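Local structure of general secretion pathway protein F (Vibrio cholerae, 3C1Q) at residues 53-57 with 67-71; 63-68 with 83-87. The protein is an inner-membrane component of the type II secretion system, probably required for energy-dependent export of toxins and proteases, and is represented here by its first cytoplasmic domain. All blocks are in the same frame, centred on the assembly; numbering follows the deposited sequence.

Contact 1 of 2, residues 53-57 with 67-71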
ATOM      1  N   ALA B  53      10.700  -3.154  16.846  1.00 10.30           N
ATOM      2  CA  ALA B  53      10.862  -4.202  17.844  1.00  9.79           C
ATOM      3  C   ALA B  53      10.644  -5.583  17.225  1.00  9.54           C
ATOM      4  O   ALA B  53      11.406  -6.500  17.467  1.00  9.91           O
ATOM      5  CB  ALA B  53       9.894  -3.976  19.033  1.00  9.60           C
ATOM      6  N   VAL B  54       9.594  -5.710  16.417  1.00  9.10           N
ATOM      7  CA  VAL B  54       9.319  -6.951  15.703  1.00  8.75           C
ATOM      8  C   VAL B  54      10.472  -7.288  14.749  1.00  9.14           C
ATOM      9  O   VAL B  54      10.912  -8.454  14.672  1.00  8.58           O
ATOM     10  CB  VAL B  54       7.958  -6.860  14.954  1.00  8.84           C
ATOM     11  CG1 VAL B  54       7.747  -8.050  14.019  1.00  7.70           C
ATOM     12  CG2 VAL B  54       6.801  -6.796  15.987  1.00  8.75           C
ATOM     13  N   ARG B  55      10.959  -6.286  14.027  1.00  8.83           N
ATOM     14  CA  ARG B  55      12.103  -6.485  13.140  1.00  9.79           C
ATOM     15  C   ARG B  55      13.328  -6.975  13.895  1.00  9.72           C
ATOM     16  O   ARG B  55      14.018  -7.894  13.436  1.00 10.46           O
ATOM     17  CB  ARG B  55      12.476  -5.220  12.389  1.00 10.20           C
ATOM     18  CG  ARG B  55      13.530  -5.541  11.328  1.00 11.08           C
ATOM     19  CD  ARG B  55      14.221  -4.369  10.740  1.00 13.70           C
ATOM     20  NE  ARG B  55      15.540  -4.815  10.289  1.00 16.44           N
ATOM     21  CZ  ARG B  55      16.651  -4.082  10.324  1.00 21.58           C
ATOM     22  NH1 ARG B  55      17.801  -4.615   9.915  1.00 22.16           N
ATOM     23  NH2 ARG B  55      16.627  -2.817  10.746  1.00 23.56           N
ATOM     24  N   ALA B  56      13.610  -6.344  15.034  1.00  9.56           N
ATOM     25  CA  ALA B  56      14.752  -6.738  15.851  1.00  9.55           C
ATOM     26  C   ALA B  56      14.629  -8.230  16.196  1.00  9.47           C
ATOM     27  O   ALA B  56      15.578  -9.005  16.001  1.00  9.45           O
ATOM     28  CB  ALA B  56      14.834  -5.882  17.095  1.00  9.74           C
ATOM     29  N   LYS B  57      13.445  -8.651  16.629  1.00  8.39           N
ATOM     30  CA  LYS B  57      13.240 -10.050  17.016  1.00  8.71           C
ATOM     31  C   LYS B  57      13.420 -11.012  15.840  1.00  8.22           C
ATOM     32  O   LYS B  57      14.008 -12.079  15.995  1.00  8.42           O
ATOM     33  CB  LYS B  57      11.878 -10.242  17.682  1.00  8.59           C
ATOM     34  CG  LYS B  57      11.838  -9.673  19.103  1.00 11.63           C
ATOM     35  CD  LYS B  57      10.581 -10.060  19.834  1.00 15.25           C
ATOM     36  CE  LYS B  57      10.601 -11.481  20.341  1.00 16.27           C
ATOM     37  NZ  LYS B  57       9.624 -11.715  21.447  1.00 18.85           N
ATOM     38  N   SER B  67       6.908 -13.258  17.180  1.00 11.60           N
ATOM     39  CA  SER B  67       7.160 -11.837  17.485  1.00 12.26           C
ATOM     40  C   SER B  67       5.854 -11.034  17.613  1.00 12.43           C
ATOM     41  O   SER B  67       5.694 -10.253  18.546  1.00 12.19           O
ATOM     42  CB  SER B  67       8.073 -11.217  16.435  1.00 12.67           C
ATOM     43  OG  SER B  67       9.335 -11.884  16.361  1.00 11.96           O
ATOM     44  N   LEU B  68       4.907 -11.267  16.705  1.00 11.99           N
ATOM     45  CA  LEU B  68       3.624 -10.538  16.735  1.00 11.83           C
ATOM     46  C   LEU B  68       2.833 -10.814  18.007  1.00 11.70           C
ATOM     47  O   LEU B  68       1.939 -10.046  18.358  1.00 11.53           O
ATOM     48  CB  LEU B  68       2.771 -10.887  15.525  1.00 12.32           C
ATOM     49  CG  LEU B  68       3.343 -10.548  14.149  1.00 11.46           C
ATOM     50  CD1 LEU B  68       2.347 -10.964  13.058  1.00 11.66           C
ATOM     51  CD2 LEU B  68       3.715  -9.075  14.028  1.00 13.23           C
ATOM     52  N   GLY B  69       3.144 -11.926  18.676  1.00 11.62           N
ATOM     53  CA  GLY B  69       2.494 -12.297  19.917  1.00 12.02           C
ATOM     54  C   GLY B  69       2.763 -11.355  21.074  1.00 12.67           C
ATOM     55  O   GLY B  69       2.053 -11.393  22.075  1.00 13.23           O
ATOM     56  N   ASP B  70       3.798 -10.524  20.951  1.00 13.09           N
ATOM     57  CA  ASP B  70       4.015  -9.436  21.906  1.00 13.55           C
ATOM     58  C   ASP B  70       2.995  -8.278  21.768  1.00 13.78           C
ATOM     59  O   ASP B  70       2.939  -7.400  22.630  1.00 13.75           O
ATOM     60  CB  ASP B  70       5.451  -8.918  21.801  1.00 14.26           C
ATOM     61  CG  ASP B  70       6.494  -9.953  22.231  1.00 15.85           C
ATOM     62  OD1 ASP B  70       6.124 -11.010  22.774  1.00 14.70           O
ATOM     63  OD2 ASP B  70       7.698  -9.713  22.007  1.00 17.99           O
ATOM     64  N   TYR B  71       2.188  -8.274  20.706  1.00 13.75           N
ATOM     65  CA  TYR B  71       1.164  -7.242  20.493  1.00 14.00           C
ATOM     66  C   TYR B  71      -0.168  -7.886  20.097  1.00 14.66           C
ATOM     67  O   TYR B  71      -0.673  -7.643  18.995  1.00 15.37           O
ATOM     68  CB  TYR B  71       1.608  -6.257  19.399  1.00 14.51           C
ATOM     69  CG  TYR B  71       2.979  -5.708  19.639  1.00 13.69           C
ATOM     70  CD1 TYR B  71       3.177  -4.544  20.361  1.00 15.78           C
ATOM     71  CD2 TYR B  71       4.096  -6.395  19.170  1.00 16.12           C
ATOM     72  CE1 TYR B  71       4.455  -4.077  20.610  1.00 16.40           C
ATOM     73  CE2 TYR B  71       5.360  -5.936  19.398  1.00 16.26           C
ATOM     74  CZ  TYR B  71       5.541  -4.786  20.128  1.00 16.10           C
ATOM     75  OH  TYR B  71       6.825  -4.356  20.346  1.00 19.08           O
TER

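Contact 2 of 2, residues 63-68 with 83-87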
ATOM      1  N   THR B  63      10.402 -16.132  14.881  1.00  9.57           N
ATOM      2  CA  THR B  63       9.507 -16.054  13.728  1.00  9.67           C
ATOM      3  C   THR B  63       8.666 -14.773  13.784  1.00  9.59           C
ATOM      4  O   THR B  63       8.538 -14.119  14.826  1.00 10.22           O
ATOM      5  CB  THR B  63       8.571 -17.252  13.650  1.00  9.78           C
ATOM      6  OG1 THR B  63       7.916 -17.390  14.915  1.00 10.60           O
ATOM      7  CG2 THR B  63       9.325 -18.526  13.297  1.00  9.87           C
ATOM      8  N   LEU B  64       8.118 -14.393  12.648  1.00 10.17           N
ATOM      9  CA  LEU B  64       7.217 -13.265  12.616  1.00 10.23           C
ATOM     10  C   LEU B  64       6.007 -13.537  13.507  1.00 10.55           C
ATOM     11  O   LEU B  64       5.643 -12.696  14.334  1.00 11.03           O
ATOM     12  CB  LEU B  64       6.783 -12.952  11.192  1.00 10.17           C
ATOM     13  CG  LEU B  64       5.839 -11.753  11.043  1.00 10.82           C
ATOM     14  CD1 LEU B  64       6.435 -10.471  11.610  1.00 12.77           C
ATOM     15  CD2 LEU B  64       5.427 -11.556   9.568  1.00 11.63           C
ATOM     16  N   SER B  65       5.390 -14.701  13.347  1.00 11.10           N
ATOM     17  CA  SER B  65       4.221 -15.076  14.162  1.00 11.15           C
ATOM     18  C   SER B  65       4.514 -15.021  15.661  1.00 11.10           C
ATOM     19  O   SER B  65       3.690 -14.535  16.444  1.00 10.17           O
ATOM     20  CB  SER B  65       3.699 -16.471  13.774  1.00 11.51           C
ATOM     21  OG  SER B  65       4.704 -17.465  13.861  1.00 12.26           O
ATOM     22  N   ASP B  66       5.685 -15.500  16.079  1.00 10.80           N
ATOM     23  CA  ASP B  66       6.014 -15.496  17.504  1.00 11.29           C
ATOM     24  C   ASP B  66       6.203 -14.046  17.985  1.00 11.83           C
ATOM     25  O   ASP B  66       5.689 -13.652  19.043  1.00 11.19           O
ATOM     26  CB  ASP B  66       7.273 -16.346  17.753  1.00 11.38           C
ATOM     27  CG  ASP B  66       7.572 -16.556  19.216  1.00 12.76           C
ATOM     28  OD1 ASP B  66       6.612 -16.681  20.005  1.00 15.20           O
ATOM     29  OD2 ASP B  66       8.772 -16.632  19.568  1.00 11.89           O
ATOM     30  N   SER B  67       6.908 -13.258  17.180  1.00 11.60           N
ATOM     31  CA  SER B  67       7.160 -11.837  17.485  1.00 12.26           C
ATOM     32  C   SER B  67       5.854 -11.034  17.613  1.00 12.43           C
ATOM     33  O   SER B  67       5.694 -10.253  18.546  1.00 12.19           O
ATOM     34  CB  SER B  67       8.073 -11.217  16.435  1.00 12.67           C
ATOM     35  OG  SER B  67       9.335 -11.884  16.361  1.00 11.96           O
ATOM     36  N   LEU B  68       4.907 -11.267  16.705  1.00 11.99           N
ATOM     37  CA  LEU B  68       3.624 -10.538  16.735  1.00 11.83           C
ATOM     38  C   LEU B  68       2.833 -10.814  18.007  1.00 11.70           C
ATOM     39  O   LEU B  68       1.939 -10.046  18.358  1.00 11.53           O
ATOM     40  CB  LEU B  68       2.771 -10.887  15.525  1.00 12.32           C
ATOM     41  CG  LEU B  68       3.343 -10.548  14.149  1.00 11.46           C
ATOM     42  CD1 LEU B  68       2.347 -10.964  13.058  1.00 11.66           C
ATOM     43  CD2 LEU B  68       3.715  -9.075  14.028  1.00 13.23           C
ATOM     44  N   VAL B  83      -0.202 -16.162   9.873  1.00 10.05           N
ATOM     45  CA  VAL B  83       1.232 -15.932   9.681  1.00 10.09           C
ATOM     46  C   VAL B  83       2.034 -17.203   9.995  1.00  9.59           C
ATOM     47  O   VAL B  83       2.884 -17.623   9.201  1.00 10.06           O
ATOM     48  CB  VAL B  83       1.738 -14.749  10.541  1.00  9.86           C
ATOM     49  CG1 VAL B  83       3.231 -14.559  10.382  1.00 10.68           C
ATOM     50  CG2 VAL B  83       1.004 -13.449  10.144  1.00  8.40           C
ATOM     51  N   ALA B  84       1.765 -17.804  11.148  1.00 10.68           N
ATOM     52  CA  ALA B  84       2.373 -19.087  11.524  1.00 11.01           C
ATOM     53  C   ALA B  84       2.214 -20.143  10.437  1.00 11.52           C
ATOM     54  O   ALA B  84       3.184 -20.825  10.102  1.00 12.13           O
ATOM     55  CB  ALA B  84       1.783 -19.621  12.850  1.00 10.94           C
ATOM     56  N   ALA B  85       1.000 -20.306   9.907  1.00 11.85           N
ATOM     57  CA  ALA B  85       0.768 -21.301   8.839  1.00 11.68           C
ATOM     58  C   ALA B  85       1.624 -20.988   7.617  1.00 11.40           C
ATOM     59  O   ALA B  85       2.222 -21.886   7.046  1.00 11.79           O
ATOM     60  CB  ALA B  85      -0.740 -21.392   8.456  1.00 12.07           C
ATOM     61  N   GLY B  86       1.691 -19.716   7.225  1.00 10.95           N
ATOM     62  CA  GLY B  86       2.537 -19.298   6.104  1.00 11.30           C
ATOM     63  C   GLY B  86       4.027 -19.545   6.324  1.00 11.30           C
ATOM     64  O   GLY B  86       4.723 -20.070   5.441  1.00 10.90           O
ATOM     65  N   GLU B  87       4.536 -19.179   7.498  1.00 11.60           N
ATOM     66  CA  GLU B  87       5.949 -19.382   7.794  1.00 12.32           C
ATOM     67  C   GLU B  87       6.274 -20.870   7.792  1.00 12.53           C
ATOM     68  O   GLU B  87       7.245 -21.292   7.191  1.00 12.87           O
ATOM     69  CB  GLU B  87       6.336 -18.750   9.138  1.00 12.59           C
ATOM     70  CG  GLU B  87       6.272 -17.252   9.113  1.00 13.12           C
ATOM     71  CD  GLU B  87       6.707 -16.627  10.410  1.00 12.53           C
ATOM     72  OE1 GLU B  87       5.957 -16.737  11.404  1.00 12.04           O
ATOM     73  OE2 GLU B  87       7.808 -16.028  10.436  1.00 12.74           O
TER

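Contact 1 of 2, residues 53-57 with 67-71
V54 spreads its two methyls over S67 and L68 of the short helix 64-68 and the turn that follows: CG1 lies 4.0 Å from CB of S67 and 4.2 Å from CD2 of L68, while CG2 meets the ring of Y71 obliquely, 3.8 Å from CE2. One turn on, K57 passes its aliphatic part over S67, with K57 CB 3.3 Å from S67 OG, and forms a salt bridge from NZ to OD2 of D70 at 2.8 Å. The S67 hydroxyl is spent on the carbonyl of T63. At the other end A53 CB touches Y71 OH at 3.4 Å. A type I turn from L68 to Y71, closed by Y71 N to L68 O at 3.0 Å, sets D70 and Y71 facing the helix, so an ionic pair borders an apolar patch. K57 also has a cation-pi partner in Y62. The contact seats the C-terminal half of helix 45-59 against helix 64-68, whose L68 reaches on to F79, R80 and V83 of helix 77-89.

Contact 2 of 2, residues 63-68 with 83-87
The short helix 64-68 and residues 83-87 of helix 77-89 run nearly antiparallel, their segment axes 158° apart and 9.1 Å at closest approach; the backbones come nearest at S65 and A84, whose CA atoms are 5.1 Å apart. E87 reaches across to the first turn of the short helix. E87 OE2 accepts from L64 N at 2.8 Å, and E87 OE1 from both S65 N and S65 OG, each at 2.9 Å. T63 is the N-cap, its OG1 taking D66 N at 3.1 Å, so cap and glutamate serve three amides here. Beneath the polar cluster V83 packs against two leucines, with V83 CG1 3.8 Å from L64 CD2 and V83 CG2 4.1 Å from L68 CD1; V83 also touches L92 and L99 of helix 92-121. The small side chains of S65 and A84 permit the close backbone approach. A carboxylate from a neighbouring helix therefore supplements the N-cap, meeting amides the first turn cannot bond internally and placing negative charge by the positive helix end.

From the N terminus, the chain first enters these contacts on helix 45-59. Contact 1 closes the short connection through residues 58-66, folding residues 67-71 back onto that helix. Contact 2 starts at residue 63, inside this loop, and closes a second one through residues 69-82, its far segment 83-87 lying beyond the end of contact 1. The two loops therefore overlap and cross, neither nesting in the other, and share S67 and L68. Their centres lie about 10 Å apart, and V54 CG1 of contact 1 meets L64 CD1 of contact 2 at 3.7 Å. Helix 64-68 is thereby held between helices 45-59 and 77-89 within the cytoplasmic domain.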